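Local coordinates for protein versicolorin reductase (PDB 4NIM) that probably catalyses NAD(P)-dependent reduction of a carbonyl or oxidation of an alcohol, as a short-chain dehydrogenase/reductase whose own substrate is not established, at residues 174-185 with 251-259. Numbering follows the deposited sequence.
Sequences DTLTRNVAYSVL and LMTGAIVNF. With EDO (1,2-ethanediol), chain B.
D174 and I256 meet where D174 OD2 lies 4.0 Å from the methyl I256 CG2. S156 and N195 bond that same oxygen and S152 bonds D174 OD1, holding this buried acid; an ethanediol, probably from the crystallisation liquor, adds a hydrogen bond from O1 to OD2. One turn on, T177 OG1 lies beside the backbone N (chi1 -66°), and the methyl T177 CG2 stands anti to that N, 4.1 Å from I256 CD1; the hydroxyl is engaged by N150 and L173 O. R178 runs extended from CG to NE and crosses I256 at about a right angle; I256 CG1 sits over one face of the guanidinium, toward its rim, 3.6 Å from R178 NH2. A water bridges R178 NE, at 3.0 Å, and G254 O. A181 packs against the bend, its CB 3.4 Å from G254 N and 3.3 Å from T253 OG1; at phi 83° a CB on G254 would run into T253 O and be tight against A181 CB. T253 OG1 accepts from V191 N and donates to a second water, which donates to A181 O. Beyond the helix, L185 CD2 touches T253 CG2 at 3.7 Å. Helix 164-183 thus packs on edge strand 256-259 of the parallel Rossmann-fold sheet and the turn before it; strand 190-196 pairs with this edge, helix 114-142 flanks the helix through L176 and V180, and helix 234-245 receives M252 and F259.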
loop_
_atom_site.group_PDB
_atom_site.type_symbol
_atom_site.label_atom_id
_atom_site.label_comp_id
_atom_site.label_asym_id
_atom_site.label_seq_id
_atom_site.Cartn_x
_atom_site.Cartn_y
_atom_site.Cartn_z
ATOM N N ASP A 174 8.885 -0.089 -6.373
ATOM C CA ASP A 174 9.291 -1.455 -6.725
ATOM C C ASP A 174 10.734 -1.698 -6.333
ATOM O O ASP A 174 11.042 -2.744 -5.765
ATOM C CB ASP A 174 9.147 -1.735 -8.205
ATOM C CG ASP A 174 7.701 -1.785 -8.689
ATOM O OD1 ASP A 174 6.788 -1.436 -7.909
ATOM O OD2 ASP A 174 7.501 -2.232 -9.879
ATOM N N THR A 175 11.646 -0.792 -6.708
ATOM C CA THR A 175 13.006 -0.932 -6.254
ATOM C C THR A 175 13.173 -1.014 -4.735
ATOM O O THR A 175 13.906 -1.865 -4.188
ATOM C CB THR A 175 13.904 0.167 -6.826
ATOM O OG1 THR A 175 13.892 0.040 -8.251
ATOM C CG2 THR A 175 15.309 0.014 -6.290
ATOM N N LEU A 176 12.482 -0.129 -4.045
ATOM C CA LEU A 176 12.420 -0.182 -2.578
ATOM C C LEU A 176 11.862 -1.500 -1.988
ATOM O O LEU A 176 12.442 -2.053 -1.063
ATOM C CB LEU A 176 11.631 1.012 -2.063
ATOM C CG LEU A 176 11.688 1.212 -0.555
ATOM C CD1 LEU A 176 13.087 1.552 -0.093
ATOM C CD2 LEU A 176 10.656 2.273 -0.114
ATOM N N THR A 177 10.835 -2.047 -2.618
ATOM C CA THR A 177 10.283 -3.330 -2.207
ATOM C C THR A 177 11.401 -4.358 -2.249
ATOM O O THR A 177 11.597 -5.098 -1.285
ATOM C CB THR A 177 9.118 -3.776 -3.127
ATOM O OG1 THR A 177 7.997 -2.863 -2.980
ATOM C CG2 THR A 177 8.703 -5.246 -2.832
ATOM N N ARG A 178 12.176 -4.386 -3.335
ATOM C CA ARG A 178 13.213 -5.409 -3.445
ATOM C C ARG A 178 14.346 -5.136 -2.485
ATOM O O ARG A 178 14.860 -6.045 -1.845
ATOM C CB ARG A 178 13.741 -5.534 -4.861
ATOM C CG ARG A 178 12.696 -6.059 -5.852
ATOM C CD ARG A 178 13.476 -6.463 -7.056
ATOM N NE ARG A 178 12.701 -7.066 -8.115
ATOM C CZ ARG A 178 12.272 -6.445 -9.204
ATOM N NH1 ARG A 178 12.487 -5.123 -9.388
ATOM N NH2 ARG A 178 11.583 -7.181 -10.085
ATOM N N ASN A 179 14.737 -3.875 -2.365
ATOM C CA ASN A 179 15.856 -3.506 -1.456
ATOM C C ASN A 179 15.531 -3.874 -0.028
ATOM O O ASN A 179 16.331 -4.489 0.698
ATOM C CB ASN A 179 16.157 -2.003 -1.577
ATOM C CG ASN A 179 17.353 -1.595 -0.757
ATOM O OD1 ASN A 179 17.246 -1.459 0.445
ATOM N ND2 ASN A 179 18.504 -1.339 -1.441
ATOM N N VAL A 180 14.359 -3.481 0.413
ATOM C CA VAL A 180 13.952 -3.752 1.802
ATOM C C VAL A 180 13.820 -5.255 2.007
ATOM O O VAL A 180 14.412 -5.782 2.936
ATOM C CB VAL A 180 12.707 -2.957 2.218
ATOM C CG1 VAL A 180 12.318 -3.301 3.637
ATOM C CG2 VAL A 180 12.966 -1.451 2.094
ATOM N N ALA A 181 13.118 -5.948 1.110
ATOM C CA ALA A 181 12.976 -7.402 1.242
ATOM C C ALA A 181 14.319 -8.064 1.438
ATOM O O ALA A 181 14.476 -8.917 2.316
ATOM C CB ALA A 181 12.282 -8.016 0.065
ATOM N N TYR A 182 15.293 -7.708 0.594
ATOM C CA TYR A 182 16.633 -8.283 0.690
ATOM C C TYR A 182 17.257 -7.994 2.064
ATOM O O TYR A 182 17.786 -8.906 2.750
ATOM C CB TYR A 182 17.536 -7.753 -0.459
ATOM C CG TYR A 182 18.908 -8.328 -0.327
ATOM C CD1 TYR A 182 19.210 -9.571 -0.845
ATOM C CD2 TYR A 182 19.873 -7.685 0.424
ATOM C CE1 TYR A 182 20.423 -10.149 -0.640
ATOM C CE2 TYR A 182 21.089 -8.253 0.643
ATOM C CZ TYR A 182 21.359 -9.486 0.108
ATOM O OH TYR A 182 22.595 -10.051 0.291
ATOM N N SER A 183 17.167 -6.740 2.495
ATOM C CA SER A 183 17.850 -6.327 3.720
ATOM C C SER A 183 17.350 -7.061 4.966
ATOM O O SER A 183 18.115 -7.334 5.901
ATOM C CB SER A 183 17.722 -4.819 3.924
ATOM O OG SER A 183 16.382 -4.439 4.143
ATOM N N VAL A 184 16.078 -7.396 4.985
ATOM C CA VAL A 184 15.492 -8.120 6.150
ATOM C C VAL A 184 15.156 -9.586 5.959
ATOM O O VAL A 184 14.363 -10.206 6.740
ATOM C CB VAL A 184 14.276 -7.357 6.709
ATOM C CG1 VAL A 184 14.734 -6.041 7.313
ATOM C CG2 VAL A 184 13.232 -7.126 5.620
ATOM N N LEU A 185 15.819 -10.190 4.994
ATOM C CA LEU A 185 15.667 -11.628 4.703
ATOM C C LEU A 185 15.862 -12.494 5.937
ATOM O O LEU A 185 15.012 -13.326 6.220
ATOM C CB LEU A 185 16.642 -12.080 3.591
ATOM C CG LEU A 185 16.135 -12.011 2.151
ATOM C CD1 LEU A 185 17.252 -12.200 1.113
ATOM C CD2 LEU A 185 15.055 -13.037 1.929
ATOM N N LEU A 251 7.079 -18.087 2.719
ATOM C CA LEU A 251 8.300 -17.271 2.815
ATOM C C LEU A 251 8.442 -16.180 1.742
ATOM O O LEU A 251 9.429 -15.437 1.730
ATOM C CB LEU A 251 9.530 -18.176 2.866
ATOM C CG LEU A 251 9.855 -19.115 1.685
ATOM C CD1 LEU A 251 10.205 -18.360 0.406
ATOM C CD2 LEU A 251 10.993 -20.056 2.066
ATOM N N MET A 252 7.487 -16.110 0.812
ATOM C CA MET A 252 7.559 -15.153 -0.262
ATOM C C MET A 252 7.923 -13.751 0.191
ATOM O O MET A 252 7.256 -13.189 1.059
ATOM C CB MET A 252 6.206 -15.114 -0.981
ATOM C CG MET A 252 6.166 -14.316 -2.211
ATOM S SD MET A 252 4.497 -14.214 -2.939
ATOM C CE MET A 252 4.099 -15.925 -3.209
ATOM N N THR A 253 8.950 -13.159 -0.473
ATOM C CA THR A 253 9.382 -11.818 -0.176
ATOM C C THR A 253 10.168 -11.251 -1.364
ATOM O O THR A 253 10.831 -11.991 -2.101
ATOM C CB THR A 253 10.256 -11.826 1.084
ATOM O OG1 THR A 253 10.589 -10.505 1.498
ATOM C CG2 THR A 253 11.527 -12.646 0.892
ATOM N N GLY A 254 9.993 -9.964 -1.603
ATOM C CA GLY A 254 10.669 -9.328 -2.733
ATOM C C GLY A 254 9.940 -9.526 -4.057
ATOM O O GLY A 254 10.433 -9.148 -5.101
ATOM N N ALA A 255 8.729 -10.050 -3.994
ATOM C CA ALA A 255 7.990 -10.325 -5.227
ATOM C C ALA A 255 7.345 -9.070 -5.712
ATOM O O ALA A 255 6.938 -8.230 -4.907
ATOM C CB ALA A 255 6.968 -11.417 -4.995
ATOM N N ILE A 256 7.302 -8.929 -7.038
ATOM C CA ILE A 256 6.593 -7.853 -7.739
ATOM C C ILE A 256 5.488 -8.571 -8.495
ATOM O O ILE A 256 5.755 -9.286 -9.450
ATOM C CB ILE A 256 7.539 -7.109 -8.740
ATOM C CG1 ILE A 256 8.733 -6.447 -8.038
ATOM C CG2 ILE A 256 6.741 -6.097 -9.579
ATOM C CD1 ILE A 256 8.410 -5.553 -6.880
ATOM N N VAL A 257 4.256 -8.523 -7.969
ATOM C CA VAL A 257 3.158 -9.313 -8.473
ATOM C C VAL A 257 2.214 -8.403 -9.277
ATOM O O VAL A 257 1.482 -7.552 -8.721
ATOM C CB VAL A 257 2.406 -9.947 -7.297
ATOM C CG1 VAL A 257 1.283 -10.842 -7.774
ATOM C CG2 VAL A 257 3.398 -10.692 -6.376
ATOM N N ASN A 258 2.207 -8.593 -10.567
ATOM C CA ASN A 258 1.345 -7.800 -11.458
ATOM C C ASN A 258 -0.086 -8.254 -11.325
ATOM O O ASN A 258 -0.377 -9.440 -11.414
ATOM C CB ASN A 258 1.780 -7.932 -12.885
ATOM C CG ASN A 258 3.159 -7.380 -13.120
ATOM O OD1 ASN A 258 4.159 -8.128 -13.170
ATOM N ND2 ASN A 258 3.257 -6.099 -13.139
ATOM N N PHE A 259 -0.983 -7.302 -11.190
ATOM C CA PHE A 259 -2.386 -7.586 -10.983
ATOM C C PHE A 259 -3.207 -6.700 -11.880
ATOM O O PHE A 259 -3.574 -5.610 -11.494
ATOM C CB PHE A 259 -2.764 -7.372 -9.533
ATOM C CG PHE A 259 -4.098 -7.957 -9.161
ATOM C CD1 PHE A 259 -5.267 -7.231 -9.362
ATOM C CD2 PHE A 259 -4.196 -9.238 -8.664
ATOM C CE1 PHE A 259 -6.526 -7.762 -9.042
ATOM C CE2 PHE A 259 -5.445 -9.782 -8.315
ATOM C CZ PHE A 259 -6.607 -9.053 -8.548
HETATM C C1 EDO B . 9.633 -2.940 -12.401
HETATM O O1 EDO B . 9.201 -3.667 -11.225
HETATM C C2 EDO B . 10.101 -1.509 -12.085
HETATM O O2 EDO B . 11.400 -1.421 -11.443
HETATM O O HOH W 1 11.206 -9.576 -7.536
HETATM O O HOH W 2 12.565 -10.441 3.377
#